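Local coordinates for DNA ligase (PDB 3GDE), which probably seals nicks in double-stranded DNA during replication, recombination and repair, using ATP and passing through an adenylated lysine intermediate, at residues L317-R322 and K328-I333. Sequence-based numbering, arbitrary orientation.
Sequences LRRFRR and KMVEKI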
loop_
_atom_site.group_PDB
_atom_site.type_symbol
_atom_site.label_atom_id
_atom_site.label_comp_id
_atom_site.label_asym_id
_atom_site.label_seq_id
_atom_site.Cartn_x
_atom_site.Cartn_y
_atom_site.Cartn_z
ATOM N N LEU A 317 -4.957 -15.336 -0.658
ATOM C CA LEU A 317 -5.517 -14.009 -0.890
ATOM C C LEU A 317 -7.044 -14.007 -0.792
ATOM O O LEU A 317 -7.616 -13.058 -0.265
ATOM C CB LEU A 317 -5.040 -13.413 -2.231
ATOM C CG LEU A 317 -3.544 -13.098 -2.396
ATOM C CD1 LEU A 317 -3.263 -12.513 -3.781
ATOM C CD2 LEU A 317 -2.991 -12.176 -1.280
ATOM N N ARG A 318 -7.689 -15.065 -1.292
ATOM C CA ARG A 318 -9.146 -15.245 -1.137
ATOM C C ARG A 318 -9.592 -15.290 0.318
ATOM O O ARG A 318 -10.609 -14.700 0.671
ATOM C CB ARG A 318 -9.631 -16.511 -1.835
ATOM C CG ARG A 318 -9.808 -16.356 -3.325
ATOM C CD ARG A 318 -10.922 -17.252 -3.844
ATOM N NE ARG A 318 -10.608 -17.747 -5.182
ATOM C CZ ARG A 318 -10.012 -18.911 -5.429
ATOM N NH1 ARG A 318 -9.679 -19.721 -4.429
ATOM N NH2 ARG A 318 -9.760 -19.275 -6.682
ATOM N N ARG A 319 -8.837 -16.008 1.146
ATOM C CA ARG A 319 -9.054 -16.025 2.591
ATOM C C ARG A 319 -8.957 -14.610 3.145
ATOM O O ARG A 319 -9.822 -14.186 3.907
ATOM C CB ARG A 319 -8.035 -16.932 3.298
ATOM C CG ARG A 319 -8.205 -18.439 3.070
ATOM C CD ARG A 319 -9.409 -19.029 3.813
ATOM N NE ARG A 319 -9.475 -18.560 5.190
ATOM C CZ ARG A 319 -9.021 -19.220 6.247
ATOM N NH1 ARG A 319 -8.477 -20.418 6.115
ATOM N NH2 ARG A 319 -9.127 -18.675 7.448
ATOM N N PHE A 320 -7.905 -13.890 2.749
ATOM C CA PHE A 320 -7.694 -12.487 3.139
ATOM C C PHE A 320 -8.876 -11.591 2.759
ATOM O O PHE A 320 -9.229 -10.690 3.515
ATOM C CB PHE A 320 -6.401 -11.927 2.519
ATOM C CG PHE A 320 -5.125 -12.433 3.163
ATOM C CD1 PHE A 320 -3.899 -11.878 2.806
ATOM C CD2 PHE A 320 -5.143 -13.441 4.122
ATOM C CE1 PHE A 320 -2.717 -12.325 3.377
ATOM C CE2 PHE A 320 -3.960 -13.901 4.705
ATOM C CZ PHE A 320 -2.743 -13.341 4.328
ATOM N N ARG A 321 -9.473 -11.838 1.591
ATOM C CA ARG A 321 -10.684 -11.123 1.164
ATOM C C ARG A 321 -11.874 -11.426 2.070
ATOM O O ARG A 321 -12.531 -10.497 2.541
ATOM C CB ARG A 321 -11.044 -11.433 -0.290
ATOM C CG ARG A 321 -10.168 -10.733 -1.306
ATOM C CD ARG A 321 -10.720 -10.848 -2.733
ATOM N NE ARG A 321 -11.876 -9.983 -3.010
ATOM C CZ ARG A 321 -12.036 -8.721 -2.597
ATOM N NH1 ARG A 321 -11.103 -8.105 -1.869
ATOM N NH2 ARG A 321 -13.144 -8.062 -2.928
ATOM N N ARG A 322 -12.131 -12.720 2.296
ATOM C CA ARG A 322 -13.132 -13.254 3.257
ATOM C C ARG A 322 -14.121 -14.235 2.618
ATOM O O ARG A 322 -15.071 -14.694 3.262
ATOM C CB ARG A 322 -13.888 -12.150 4.004
ATOM C CG ARG A 322 -13.255 -11.737 5.321
ATOM C CD ARG A 322 -13.829 -10.420 5.821
ATOM N NE ARG A 322 -15.278 -10.328 5.621
ATOM C CZ ARG A 322 -15.874 -9.509 4.755
ATOM N NH1 ARG A 322 -15.154 -8.689 3.995
ATOM N NH2 ARG A 322 -17.198 -9.508 4.651
ATOM N N LYS A 328 -16.949 -20.607 6.560
ATOM C CA LYS A 328 -17.010 -21.389 5.326
ATOM C C LYS A 328 -15.651 -21.438 4.627
ATOM O O LYS A 328 -15.280 -22.451 4.037
ATOM C CB LYS A 328 -18.050 -20.782 4.379
ATOM C CG LYS A 328 -18.661 -21.770 3.398
ATOM C CD LYS A 328 -19.922 -22.425 3.973
ATOM C CE LYS A 328 -20.561 -23.391 2.982
ATOM N NZ LYS A 328 -20.907 -22.750 1.674
ATOM N N MET A 329 -14.923 -20.327 4.708
ATOM C CA MET A 329 -13.609 -20.177 4.082
ATOM C C MET A 329 -12.533 -21.037 4.740
ATOM O O MET A 329 -11.646 -21.552 4.057
ATOM C CB MET A 329 -13.192 -18.705 4.080
ATOM C CG MET A 329 -14.054 -17.834 3.185
ATOM S SD MET A 329 -13.976 -18.371 1.462
ATOM C CE MET A 329 -12.474 -17.546 0.938
ATOM N N VAL A 330 -12.621 -21.196 6.059
ATOM C CA VAL A 330 -11.699 -22.070 6.793
ATOM C C VAL A 330 -11.787 -23.511 6.277
ATOM O O VAL A 330 -10.785 -24.234 6.271
ATOM C CB VAL A 330 -11.934 -22.020 8.337
ATOM C CG1 VAL A 330 -10.991 -22.969 9.073
ATOM C CG2 VAL A 330 -11.749 -20.609 8.866
ATOM N N GLU A 331 -12.981 -23.907 5.831
ATOM C CA GLU A 331 -13.217 -25.267 5.331
ATOM C C GLU A 331 -12.753 -25.454 3.887
ATOM O O GLU A 331 -12.034 -26.411 3.593
ATOM C CB GLU A 331 -14.694 -25.679 5.484
ATOM C CG GLU A 331 -15.287 -25.482 6.886
ATOM C CD GLU A 331 -14.465 -26.138 7.997
ATOM O OE1 GLU A 331 -14.231 -27.370 7.932
ATOM O OE2 GLU A 331 -14.064 -25.416 8.943
ATOM N N LYS A 332 -13.178 -24.554 2.997
ATOM C CA LYS A 332 -12.749 -24.557 1.591
ATOM C C LYS A 332 -11.230 -24.478 1.456
ATOM O O LYS A 332 -10.612 -25.299 0.771
ATOM C CB LYS A 332 -13.382 -23.386 0.820
ATOM C CG LYS A 332 -14.569 -23.747 -0.083
ATOM C CD LYS A 332 -14.149 -24.583 -1.312
ATOM C CE LYS A 332 -13.676 -23.723 -2.489
ATOM N NZ LYS A 332 -14.801 -23.088 -3.238
ATOM N N ILE A 333 -10.641 -23.491 2.130
ATOM C CA ILE A 333 -9.219 -23.173 1.983
ATOM C C ILE A 333 -8.518 -23.263 3.345
ATOM O O ILE A 333 -8.427 -22.260 4.059
ATOM C CB ILE A 333 -9.011 -21.748 1.362
ATOM C CG1 ILE A 333 -9.951 -21.521 0.169
ATOM C CG2 ILE A 333 -7.553 -21.514 0.992
ATOM C CD1 ILE A 333 -10.089 -20.068 -0.257
#
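Successive bends in R319, at chi2 (-73°) and chi3 (-46°), fold its chain over the C-terminal end of helix 327-332, while M329, bent at chi2 and chi3, sends its thioether back the opposite way. The two side chains therefore slide past each other, with M329 CB 3.8 Å from R319 CD. At the far end of the M329 side chain, its methyl CE lies 3.4 Å from R318 O, against the backbone of helix 313-321. I333 packs against the same aliphatic part of R319: its CB lies 3.7 Å from R319 CD, and its CD1 lies 3.9 Å from R318 CB.

The polar link is a hydrogen bond of 2.8 Å from R319 NH1 to I333 O, the carbonyl just past the C-terminal end of helix 327-332. That oxygen sits at the guanidinium edge, in its plane, and the N-H points at it with an angle of 153°. V330 lies over one face of the same group, toward the rim, with its CG2 3.6 Å from R319 NH2. NH2 itself is bound by D283 in a salt bridge and by the carbonyl of A280.

The two short segments run nearly antiparallel, forming a helical hairpin in the adenylation domain, away from the residues predicted to bind ATP. With its guanidinium bonded through both terminal nitrogens, buried R319 ties the end of helix 327-332 to the start of helix 282-291, and D283 probably balances its charge.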